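Local coordinates for protein Lys-gingipain W83 (Porphyromonas gingivalis, PDB 6I9A) that cleaves proteins after lysine as a secreted cysteine protease of the C25 family and may act as a virulence factor in periodontal disease, at residues D8-N11 and T12-M16; A142-D146 and K147-E151; L235-D239 and K240-A244. All coordinates share one frame; numbering follows the deposited sequence.

Each of the three contacts is a local one that leads the chain into a beta-strand of the catalytic part. Interaction 1 opens strand 14-20 of the four-stranded parallel sheet; its centre lies about 27 Å from those of the other two. Interaction 2 joins helix 126-141 to strand 152-157, and interaction 3 leads into strand 242-247 of the same six-stranded sheet, where strand 210-214 separates the two. Although some 80 residues apart in sequence, interactions 2 and 3 have centres about 11 Å apart and touch: Tyr149 OH lies 2.7 Å from Tyr241 O, a probable hydrogen bond. Here the loop with 3-10 segment 147-150 and the turn 237-240 meet just ahead of their strands, away from the annotated sites.

Interaction 1. Residues D8-N11 and T12-M16; sequences DLYN and TPVRM
Two methyl groups meet the hydroxyl end of the Tyr10 ring obliquely, both from the same side of its plane: Val14 CG2 by CE1, Thr12 CG2 by CE2. Val14 CG2 comes closest at the hydroxyl, 3.5 Å from Tyr10 OH. Thr12 CG2 lies 3.8 Å from Tyr10 CE2. The ring reaches them because CG is anti to the backbone N (chi1 -177°), which carries it along the chain toward the strand; the side chains of Tyr10 and Val14 cross at about a right angle. A tyrosine suits this place, since its ring is long enough to bring the outer carbons and OH against the two methyls while the residue stays partly exposed. Further on, Pro13 CB sits 4.3 Å above one face of the Arg15 guanidinium, displaced toward its rim.

The chain arrives here through an Asx turn, in which Asp8 OD1 accepts from Tyr10 N at 3.1 Å, met from well above the carboxylate plane. The same oxygen also bonds Tyr117 OH. After a cis peptide bond before Pro13, the chain enters strand 14-20 of the parallel sheet, where Val14 pairs with Tyr41. The C-terminal Ig-like domain covers this entrance: Tyr399 OH bonds Val14 N, and strand 407-413 packs on Thr12 and Pro13.

Asn11 curls its amide against the next peptide, where OD1 takes a weak, bent hydrogen bond from Thr12 N (2.9 Å, 137°). Asn11 O, buried by the contact and without a polar partner in the model, faces Val14 instead, 3.6 Å from Val14 CA.

Interaction 2. Residues A142-D146 and K147-E151; sequences ATMPD and KSYLE
Lys147 NZ is gripped by two backbone carbonyls, firmly by Met144 O at 2.8 Å and weakly by Ala142 O at 3.3 Å. The first bond lies in the carbonyl plane and is nearly straight at oxygen (159°). The two carbonyls lie just beyond helix 126-141, which ends in a Schellman motif with Ala142, of positive phi, as its C-prime residue. Lysine suits the place: its long chain runs back from the following 3-10 segment 147-150 and bends only at the last torsion (chi4 65°), bringing the ammonium group within bonding distance of both oxygens.

Met144, whose flexible thioether is folded at chi2 and chi3, crosses that chain at about a right angle. Met144 CG and SD both lie 3.8 Å from Lys147 CG, and CG also reaches Tyr149 CE1 at the edge of the ring; the Met144 methyl approaches Leu150 more loosely. Met138 of the helix packs against Met144 as well.

Asp146 fastens the start of the 3-10 segment. Ser148 OG donates to Asp146 OD1 at 2.5 Å, on the syn lone pair, and Ser148 N adds a weak bond to the same oxygen. A water bridges Pro145 O and Lys147 N. Asp146 O takes a long, weak bond from Tyr149 N, and the tyrosine ring presents its edge to this oxygen, with Tyr149 CD1 3.2 Å from Asp146 O, which lies in the ring plane.

Interaction 3. Residues L235-D239 and K240-A244; sequences LTNKD and KYFLA
Asn237 sends its side chain across a type II beta turn, Asn237 to Lys240, to the residue that closes it. CB packs against Lys240 CB at 4.1 Å; CG passes Phe242 CE2; and at the tip ND2 gives a nearly straight hydrogen bond (169°) to Lys240 O at 2.9 Å. The acceptor lies in the amide plane, although ND2 itself stands above the carbonyl plane of Lys240. With CG between the backbone N and the carbonyl carbon (chi1 58°), the amide also comes nearly parallel to the Phe242 ring, planes 18° apart, ND2 approaching Phe242 CE2 obliquely at 3.5 Å. The other tip atom, OD1, accepts from Gly272 N, so one end of the amide holds the turn together and the other ties it to the loop at Gly272.

The turn itself is closed by Lys240 N bonding to Asn237 O, and Asp239 takes the positive phi of its third position. Lys240 runs alongside the turn to an ammonium group bonded chiefly to Thr206 O; a water that accepts from Lys240 NZ also lies within bonding distance of Thr236 O. Leu235 CD1 adds a loose apolar touch at the edge of Phe242, the first residue of strand 242-247, the strand that leads toward the nucleophile Cys249.

Tyr241 turns its ring back against the turn, its OH accepting from Asp239 N at 2.9 Å, while Asp239 C lies over one face of the ring, offset toward the rim. A phenol suits this spot, offering a ring face to Asp239 C and an oxygen acceptor to Asp239 N. One water joins Tyr241 OH to Asp239 OD1, at the ring edge and in its plane; a second accepts from Tyr241 N at 3.0 Å and donates weakly to Asp239 O.

Interaction 1. Residues D8-N11 and T12-M16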
# COMPACT_ATOMS: atom_id res chain seq x y z
N ASP A 8 1.67 3.76 -12.99
CA ASP A 8 1.11 4.05 -11.66
C ASP A 8 -0.30 4.64 -11.81
O ASP A 8 -0.48 5.65 -12.50
CB ASP A 8 2.06 5.08 -11.01
CG ASP A 8 1.77 5.53 -9.59
OD1 ASP A 8 0.83 4.98 -8.95
OD2 ASP A 8 2.48 6.41 -9.10
N LEU A 9 -1.26 4.05 -11.12
CA LEU A 9 -2.67 4.49 -11.15
C LEU A 9 -2.91 5.73 -10.31
O LEU A 9 -4.00 6.32 -10.40
CB LEU A 9 -3.60 3.37 -10.67
CG LEU A 9 -3.71 2.18 -11.63
CD1 LEU A 9 -4.68 1.18 -11.06
CD2 LEU A 9 -4.19 2.63 -13.04
N TYR A 10 -1.98 6.14 -9.44
CA TYR A 10 -2.24 7.31 -8.61
C TYR A 10 -2.58 8.50 -9.49
O TYR A 10 -1.94 8.77 -10.51
CB TYR A 10 -1.01 7.59 -7.75
CG TYR A 10 -1.23 8.75 -6.81
CD1 TYR A 10 -1.88 8.57 -5.60
CD2 TYR A 10 -0.88 10.05 -7.19
CE1 TYR A 10 -2.08 9.65 -4.72
CE2 TYR A 10 -1.11 11.14 -6.34
CZ TYR A 10 -1.72 10.92 -5.12
OH TYR A 10 -1.93 11.99 -4.28
N ASN A 11 -3.59 9.28 -9.05
CA ASN A 11 -3.98 10.49 -9.74
C ASN A 11 -4.67 11.39 -8.74
O ASN A 11 -5.09 10.91 -7.68
CB ASN A 11 -4.91 10.15 -10.94
CG ASN A 11 -5.00 11.21 -11.97
OD1 ASN A 11 -4.29 12.23 -11.91
ND2 ASN A 11 -5.85 10.94 -12.97
N THR A 12 -4.82 12.67 -9.09
CA THR A 12 -5.50 13.63 -8.23
C THR A 12 -6.61 14.31 -9.01
O THR A 12 -6.50 14.44 -10.24
CB THR A 12 -4.53 14.71 -7.69
OG1 THR A 12 -3.94 15.41 -8.77
CG2 THR A 12 -3.42 14.11 -6.81
N PRO A 13 -7.63 14.82 -8.33
CA PRO A 13 -7.96 14.55 -6.91
C PRO A 13 -8.07 13.05 -6.64
O PRO A 13 -8.52 12.27 -7.49
CB PRO A 13 -9.31 15.25 -6.70
CG PRO A 13 -9.46 16.22 -7.85
CD PRO A 13 -8.74 15.53 -9.01
N VAL A 14 -7.57 12.65 -5.49
CA VAL A 14 -7.64 11.24 -5.14
C VAL A 14 -9.10 10.82 -4.92
O VAL A 14 -9.81 11.50 -4.18
CB VAL A 14 -6.79 10.90 -3.90
CG1 VAL A 14 -6.85 9.39 -3.62
CG2 VAL A 14 -5.36 11.38 -4.10
N ARG A 15 -9.54 9.74 -5.56
CA ARG A 15 -10.88 9.19 -5.38
C ARG A 15 -10.79 7.77 -4.90
O ARG A 15 -9.98 6.98 -5.44
CB ARG A 15 -11.65 9.26 -6.70
CG ARG A 15 -11.73 10.73 -7.20
CD ARG A 15 -12.44 10.84 -8.55
NE ARG A 15 -12.23 12.15 -9.19
CZ ARG A 15 -12.83 13.27 -8.83
NH1 ARG A 15 -13.74 13.26 -7.87
NH2 ARG A 15 -12.53 14.40 -9.43
N MET A 16 -11.60 7.41 -3.91
CA MET A 16 -11.57 6.05 -3.36
C MET A 16 -12.98 5.52 -3.19
O MET A 16 -13.83 6.18 -2.55
CB MET A 16 -10.82 6.04 -2.01
CG MET A 16 -10.90 4.73 -1.26
SD MET A 16 -10.09 4.91 0.39
CE MET A 16 -8.35 4.64 -0.21

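Interaction 2. Residues A142-D146 and K147-E151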
# COMPACT_ATOMS: atom_id res chain seq x y z
N ALA A 142 2.06 10.75 11.45
CA ALA A 142 3.41 10.84 12.02
C ALA A 142 3.40 11.32 13.46
O ALA A 142 4.16 12.19 13.85
CB ALA A 142 4.32 11.72 11.16
N THR A 143 2.55 10.64 14.26
CA THR A 143 2.43 10.97 15.69
C THR A 143 3.25 10.01 16.56
O THR A 143 3.12 10.05 17.79
CB THR A 143 0.95 10.92 16.10
OG1 THR A 143 0.47 9.61 15.81
CG2 THR A 143 0.12 12.00 15.43
N MET A 144 4.13 9.19 15.94
CA MET A 144 4.93 8.27 16.75
C MET A 144 5.98 9.05 17.55
O MET A 144 6.57 10.01 17.03
CB MET A 144 5.60 7.21 15.84
CG MET A 144 6.63 7.75 14.87
SD MET A 144 5.99 8.61 13.38
CE MET A 144 5.35 7.25 12.39
N PRO A 145 6.27 8.59 18.80
CA PRO A 145 7.32 9.27 19.63
C PRO A 145 8.78 8.89 19.28
O PRO A 145 9.71 9.58 19.75
CB PRO A 145 7.00 8.81 21.05
CG PRO A 145 6.37 7.46 20.89
CD PRO A 145 5.54 7.56 19.57
N ASP A 146 9.01 7.79 18.54
CA ASP A 146 10.37 7.41 18.13
C ASP A 146 10.38 7.39 16.59
O ASP A 146 10.46 6.29 16.02
CB ASP A 146 10.87 6.06 18.75
CG ASP A 146 12.28 5.67 18.27
OD1 ASP A 146 12.99 6.55 17.77
OD2 ASP A 146 12.67 4.45 18.39
N LYS A 147 10.62 8.57 15.95
CA LYS A 147 10.70 8.59 14.45
C LYS A 147 11.98 7.96 13.94
O LYS A 147 12.03 7.61 12.75
CB LYS A 147 10.50 10.02 13.92
CG LYS A 147 9.12 10.54 14.33
CD LYS A 147 8.90 11.96 13.93
CE LYS A 147 7.45 12.37 14.11
NZ LYS A 147 6.96 12.38 15.54
N SER A 148 12.99 7.76 14.80
CA SER A 148 14.23 7.14 14.32
C SER A 148 14.01 5.71 13.76
O SER A 148 14.83 5.26 12.97
CB SER A 148 15.29 7.11 15.41
OG SER A 148 15.03 6.10 16.36
N TYR A 149 12.93 5.04 14.16
CA TYR A 149 12.68 3.67 13.66
C TYR A 149 12.50 3.73 12.13
O TYR A 149 12.67 2.71 11.46
CB TYR A 149 11.52 2.98 14.38
CG TYR A 149 10.17 3.10 13.71
CD1 TYR A 149 9.41 4.27 13.82
CD2 TYR A 149 9.66 2.06 12.95
CE1 TYR A 149 8.18 4.38 13.20
CE2 TYR A 149 8.44 2.17 12.30
CZ TYR A 149 7.69 3.32 12.44
OH TYR A 149 6.47 3.49 11.83
N LEU A 150 12.05 4.86 11.61
CA LEU A 150 11.80 5.01 10.18
C LEU A 150 13.10 4.90 9.38
O LEU A 150 13.07 4.65 8.16
CB LEU A 150 11.15 6.37 9.91
CG LEU A 150 9.75 6.53 10.47
CD1 LEU A 150 9.23 7.93 10.26
CD2 LEU A 150 8.77 5.53 9.84
N GLU A 151 14.26 5.03 10.04
CA GLU A 151 15.57 4.99 9.40
C GLU A 151 16.16 3.58 9.40
O GLU A 151 17.36 3.41 9.10
CB GLU A 151 16.53 5.97 10.10
CG GLU A 151 15.95 7.40 10.09
CD GLU A 151 16.82 8.38 10.87
OE1 GLU A 151 17.28 9.37 10.27
OE2 GLU A 151 17.04 8.14 12.09
O HOH W 1 10.85 10.94 17.61

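Interaction 3. Residues L235-D239 and K240-A244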
# COMPACT_ATOMS: atom_id res chain seq x y z
N LEU A 235 4.86 -9.70 19.21
CA LEU A 235 5.71 -8.56 18.89
C LEU A 235 5.50 -7.42 19.92
O LEU A 235 4.42 -7.30 20.52
CB LEU A 235 5.41 -8.04 17.49
CG LEU A 235 5.89 -8.97 16.36
CD1 LEU A 235 5.28 -8.48 15.04
CD2 LEU A 235 7.42 -8.93 16.25
N THR A 236 6.51 -6.58 20.07
CA THR A 236 6.46 -5.52 21.08
C THR A 236 6.68 -4.15 20.46
O THR A 236 6.97 -3.18 21.19
CB THR A 236 7.55 -5.79 22.16
OG1 THR A 236 8.81 -5.64 21.54
CG2 THR A 236 7.42 -7.14 22.82
N ASN A 237 6.52 -3.99 19.12
CA ASN A 237 6.85 -2.74 18.43
C ASN A 237 5.73 -1.69 18.52
O ASN A 237 5.28 -1.14 17.51
CB ASN A 237 7.18 -3.02 16.95
CG ASN A 237 6.12 -3.70 16.14
OD1 ASN A 237 5.56 -4.73 16.55
ND2 ASN A 237 5.76 -3.11 15.00
N LYS A 238 5.31 -1.39 19.75
CA LYS A 238 4.32 -0.35 19.96
C LYS A 238 4.85 0.93 19.37
O LYS A 238 6.01 1.29 19.55
CB LYS A 238 3.97 -0.21 21.46
CG LYS A 238 2.97 0.92 21.74
CD LYS A 238 2.49 0.94 23.19
CE LYS A 238 1.74 2.21 23.51
NZ LYS A 238 1.30 2.26 24.92
N ASP A 239 3.98 1.62 18.60
CA ASP A 239 4.24 2.90 17.96
C ASP A 239 5.32 2.82 16.88
O ASP A 239 5.78 3.86 16.43
CB ASP A 239 4.62 3.96 19.01
CG ASP A 239 3.57 4.32 20.04
OD1 ASP A 239 2.38 4.05 19.81
OD2 ASP A 239 3.94 4.82 21.11
N LYS A 240 5.66 1.61 16.40
CA LYS A 240 6.73 1.47 15.40
C LYS A 240 6.27 0.53 14.29
O LYS A 240 6.79 -0.58 14.11
CB LYS A 240 8.00 0.95 16.10
CG LYS A 240 8.60 2.02 17.07
CD LYS A 240 9.83 1.47 17.78
CE LYS A 240 9.52 0.36 18.75
NZ LYS A 240 10.64 0.08 19.75
N TYR A 241 5.25 0.99 13.54
CA TYR A 241 4.58 0.12 12.59
C TYR A 241 5.25 0.14 11.24
O TYR A 241 5.67 1.16 10.71
CB TYR A 241 3.08 0.50 12.49
CG TYR A 241 2.49 0.61 13.88
CD1 TYR A 241 2.60 -0.45 14.79
CD2 TYR A 241 1.95 1.80 14.33
CE1 TYR A 241 2.18 -0.31 16.11
CE2 TYR A 241 1.49 1.95 15.66
CZ TYR A 241 1.62 0.88 16.54
OH TYR A 241 1.23 0.96 17.86
N PHE A 242 5.28 -1.06 10.61
CA PHE A 242 6.00 -1.23 9.35
C PHE A 242 5.10 -1.68 8.19
O PHE A 242 3.98 -2.18 8.39
CB PHE A 242 7.18 -2.23 9.55
CG PHE A 242 6.82 -3.53 10.26
CD1 PHE A 242 6.18 -4.58 9.59
CD2 PHE A 242 7.20 -3.73 11.59
CE1 PHE A 242 5.85 -5.75 10.27
CE2 PHE A 242 6.89 -4.90 12.25
CZ PHE A 242 6.25 -5.90 11.60
N LEU A 243 5.67 -1.56 6.99
CA LEU A 243 5.18 -2.29 5.82
C LEU A 243 6.00 -3.58 5.76
O LEU A 243 7.23 -3.53 5.89
CB LEU A 243 5.48 -1.45 4.57
CG LEU A 243 5.33 -2.20 3.23
CD1 LEU A 243 3.90 -2.71 2.99
CD2 LEU A 243 5.73 -1.30 2.07
N ALA A 244 5.33 -4.73 5.60
CA ALA A 244 6.06 -5.99 5.40
C ALA A 244 5.68 -6.55 4.05
O ALA A 244 4.50 -6.46 3.62
CB ALA A 244 5.75 -6.97 6.51
O HOH W 2 9.69 -2.17 21.32
O HOH W 3 4.52 3.90 13.82
O HOH W 4 0.13 3.15 18.75